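Local coordinates for kinetochore protein Mis16 (Schizosaccharomyces japonicus, PDB 4XYH) that recognises histone H4 and the CENP-A-specific chaperone Scm3, is built as a WD40 beta-propeller, and probably serves as a histone chaperone at centromeres, at residues L260-T265 with R312-R317. Sequence-based numbering, arbitrary orientation.
Sequences LQIHDT and RRLNQR
Leu314 meets Leu260 and Ile262 through methyl and methylene groups alone, and the flat group nearby, the guanidinium of Arg313, lies back in the turn that carries Leu314. One of its faces is overlaid by the side-chain amide of Gln316, whose CD stands 3.5 Å above the plane, over the centre. At its edge lies the carbonyl oxygen of Gln316, gripped side-on by two nitrogens. Arg313 NE reaches Gln316 O at 2.9 Å, and Arg313 NH2 reaches the same atom from the same face of the carbonyl, well above its plane. Together with Gln316 N to Arg313 O at 3.2 Å, which closes a type I turn, these two bonds tie the ends of the turn together. Just beyond the turn, Arg313 NH2 also makes a weak bond to Arg317 O.

Leu314 projects from the turn toward the strand. Its CD1 continues the chain, anti to CA (chi2 -172°), and comes to 4.2 Å from Ile262 CG1, the two side chains crossing at about a right angle. The other branch, Leu314 CD2, faces Leu260 CD2, also at 4.2 Å. The contact is small, 104 Å² in all, but its three residues are buried.

Leu260 and Ile262 point from one side of strand 259-264 and also rest on strand 250-255. Leu314 also touches Gln275 and Val277 of the adjoining edge strand 275-278 and packs on Trp309 of strand 306-310. The turn between strands 306-310 and 319-321 thus packs its leucine on the two outer strands of the preceding WD blade.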
loop_
_atom_site.group_PDB
_atom_site.type_symbol
_atom_site.label_atom_id
_atom_site.label_comp_id
_atom_site.label_asym_id
_atom_site.label_seq_id
_atom_site.Cartn_x
_atom_site.Cartn_y
_atom_site.Cartn_z
ATOM N N LEU A 260 -15.988 -4.402 7.213
ATOM C CA LEU A 260 -15.194 -3.221 7.482
ATOM C C LEU A 260 -15.391 -2.941 8.947
ATOM O O LEU A 260 -16.529 -2.800 9.388
ATOM C CB LEU A 260 -15.666 -2.035 6.641
ATOM C CG LEU A 260 -15.193 -0.644 7.067
ATOM C CD1 LEU A 260 -13.683 -0.483 6.811
ATOM C CD2 LEU A 260 -15.989 0.454 6.335
ATOM N N GLN A 261 -14.319 -2.884 9.726
ATOM C CA GLN A 261 -14.503 -2.717 11.166
ATOM C C GLN A 261 -13.677 -1.561 11.706
ATOM O O GLN A 261 -12.635 -1.206 11.158
ATOM C CB GLN A 261 -14.180 -4.017 11.922
ATOM C CG GLN A 261 -14.912 -5.259 11.383
ATOM C CD GLN A 261 -14.845 -6.442 12.328
ATOM O OE1 GLN A 261 -14.696 -6.271 13.529
ATOM N NE2 GLN A 261 -14.953 -7.649 11.786
ATOM N N ILE A 262 -14.181 -0.952 12.775
ATOM C CA ILE A 262 -13.478 0.127 13.452
ATOM C C ILE A 262 -13.180 -0.355 14.847
ATOM O O ILE A 262 -14.072 -0.847 15.539
ATOM C CB ILE A 262 -14.307 1.427 13.511
ATOM C CG1 ILE A 262 -14.683 1.881 12.099
ATOM C CG2 ILE A 262 -13.532 2.506 14.250
ATOM C CD1 ILE A 262 -13.482 2.309 11.263
ATOM N N HIS A 263 -11.926 -0.249 15.253
ATOM C CA HIS A 263 -11.543 -0.720 16.564
ATOM C C HIS A 263 -11.061 0.443 17.391
ATOM O O HIS A 263 -10.394 1.343 16.864
ATOM C CB HIS A 263 -10.450 -1.786 16.463
ATOM C CG HIS A 263 -10.711 -2.807 15.404
ATOM N ND1 HIS A 263 -11.460 -3.939 15.633
ATOM C CD2 HIS A 263 -10.350 -2.853 14.099
ATOM C CE1 HIS A 263 -11.543 -4.643 14.520
ATOM N NE2 HIS A 263 -10.872 -4.008 13.576
ATOM N N ASP A 264 -11.404 0.410 18.680
ATOM C CA ASP A 264 -10.872 1.335 19.680
ATOM C C ASP A 264 -9.772 0.632 20.475
ATOM O O ASP A 264 -10.063 -0.217 21.326
ATOM C CB ASP A 264 -11.989 1.816 20.614
ATOM C CG ASP A 264 -11.521 2.874 21.618
ATOM O OD1 ASP A 264 -10.298 3.037 21.813
ATOM O OD2 ASP A 264 -12.387 3.544 22.229
ATOM N N THR A 265 -8.515 0.995 20.222
ATOM C CA THR A 265 -7.393 0.243 20.795
ATOM C C THR A 265 -7.196 0.486 22.294
ATOM O O THR A 265 -6.341 -0.147 22.920
ATOM C CB THR A 265 -6.061 0.547 20.064
ATOM O OG1 THR A 265 -5.762 1.951 20.137
ATOM C CG2 THR A 265 -6.153 0.123 18.618
ATOM N N ARG A 312 -19.744 8.289 9.931
ATOM C CA ARG A 312 -20.949 8.650 10.676
ATOM C C ARG A 312 -22.173 7.956 10.101
ATOM O O ARG A 312 -23.264 8.079 10.632
ATOM C CB ARG A 312 -21.129 10.170 10.689
ATOM C CG ARG A 312 -20.069 10.906 11.495
ATOM C CD ARG A 312 -20.009 12.380 11.131
ATOM N NE ARG A 312 -19.678 12.582 9.718
ATOM C CZ ARG A 312 -19.423 13.760 9.148
ATOM N NH1 ARG A 312 -19.451 14.877 9.854
ATOM N NH2 ARG A 312 -19.131 13.818 7.858
ATOM N N ARG A 313 -21.966 7.210 9.019
ATOM C CA ARG A 313 -23.052 6.479 8.360
ATOM C C ARG A 313 -22.554 5.217 7.635
ATOM O O ARG A 313 -22.756 5.075 6.435
ATOM C CB ARG A 313 -23.784 7.412 7.368
ATOM C CG ARG A 313 -25.166 6.953 6.904
ATOM C CD ARG A 313 -25.638 7.769 5.711
ATOM N NE ARG A 313 -25.026 7.322 4.457
ATOM C CZ ARG A 313 -25.276 7.843 3.257
ATOM N NH1 ARG A 313 -26.126 8.851 3.126
ATOM N NH2 ARG A 313 -24.685 7.345 2.181
ATOM N N LEU A 314 -21.916 4.308 8.359
ATOM C CA LEU A 314 -21.369 3.102 7.727
ATOM C C LEU A 314 -22.437 2.105 7.267
ATOM O O LEU A 314 -22.145 1.145 6.546
ATOM C CB LEU A 314 -20.386 2.413 8.676
ATOM C CG LEU A 314 -19.078 3.188 8.919
ATOM C CD1 LEU A 314 -18.077 2.354 9.719
ATOM C CD2 LEU A 314 -18.474 3.597 7.595
ATOM N N ASN A 315 -23.683 2.348 7.654
ATOM C CA ASN A 315 -24.783 1.488 7.239
ATOM C C ASN A 315 -25.214 1.770 5.813
ATOM O O ASN A 315 -26.044 1.059 5.260
ATOM C CB ASN A 315 -25.976 1.669 8.168
ATOM C CG ASN A 315 -26.396 3.122 8.277
ATOM O OD1 ASN A 315 -25.890 3.859 9.134
ATOM N ND2 ASN A 315 -27.301 3.556 7.391
ATOM N N GLN A 316 -24.668 2.824 5.224
ATOM C CA GLN A 316 -25.030 3.193 3.864
ATOM C C GLN A 316 -23.865 3.899 3.176
ATOM O O GLN A 316 -23.491 5.028 3.516
ATOM C CB GLN A 316 -26.289 4.072 3.853
ATOM C CG GLN A 316 -26.701 4.533 2.477
ATOM C CD GLN A 316 -27.804 5.581 2.521
ATOM O OE1 GLN A 316 -28.323 5.901 3.593
ATOM N NE2 GLN A 316 -28.156 6.131 1.359
ATOM N N ARG A 317 -23.300 3.185 2.212
ATOM C CA ARG A 317 -22.202 3.634 1.371
ATOM C C ARG A 317 -22.441 5.035 0.757
ATOM O O ARG A 317 -23.572 5.370 0.428
ATOM C CB ARG A 317 -22.030 2.564 0.299
ATOM C CG ARG A 317 -21.099 2.837 -0.799
ATOM C CD ARG A 317 -21.218 1.693 -1.811
ATOM N NE ARG A 317 -21.050 0.370 -1.208
ATOM C CZ ARG A 317 -20.737 -0.713 -1.912
ATOM N NH1 ARG A 317 -20.553 -0.612 -3.221
ATOM N NH2 ARG A 317 -20.594 -1.889 -1.319
#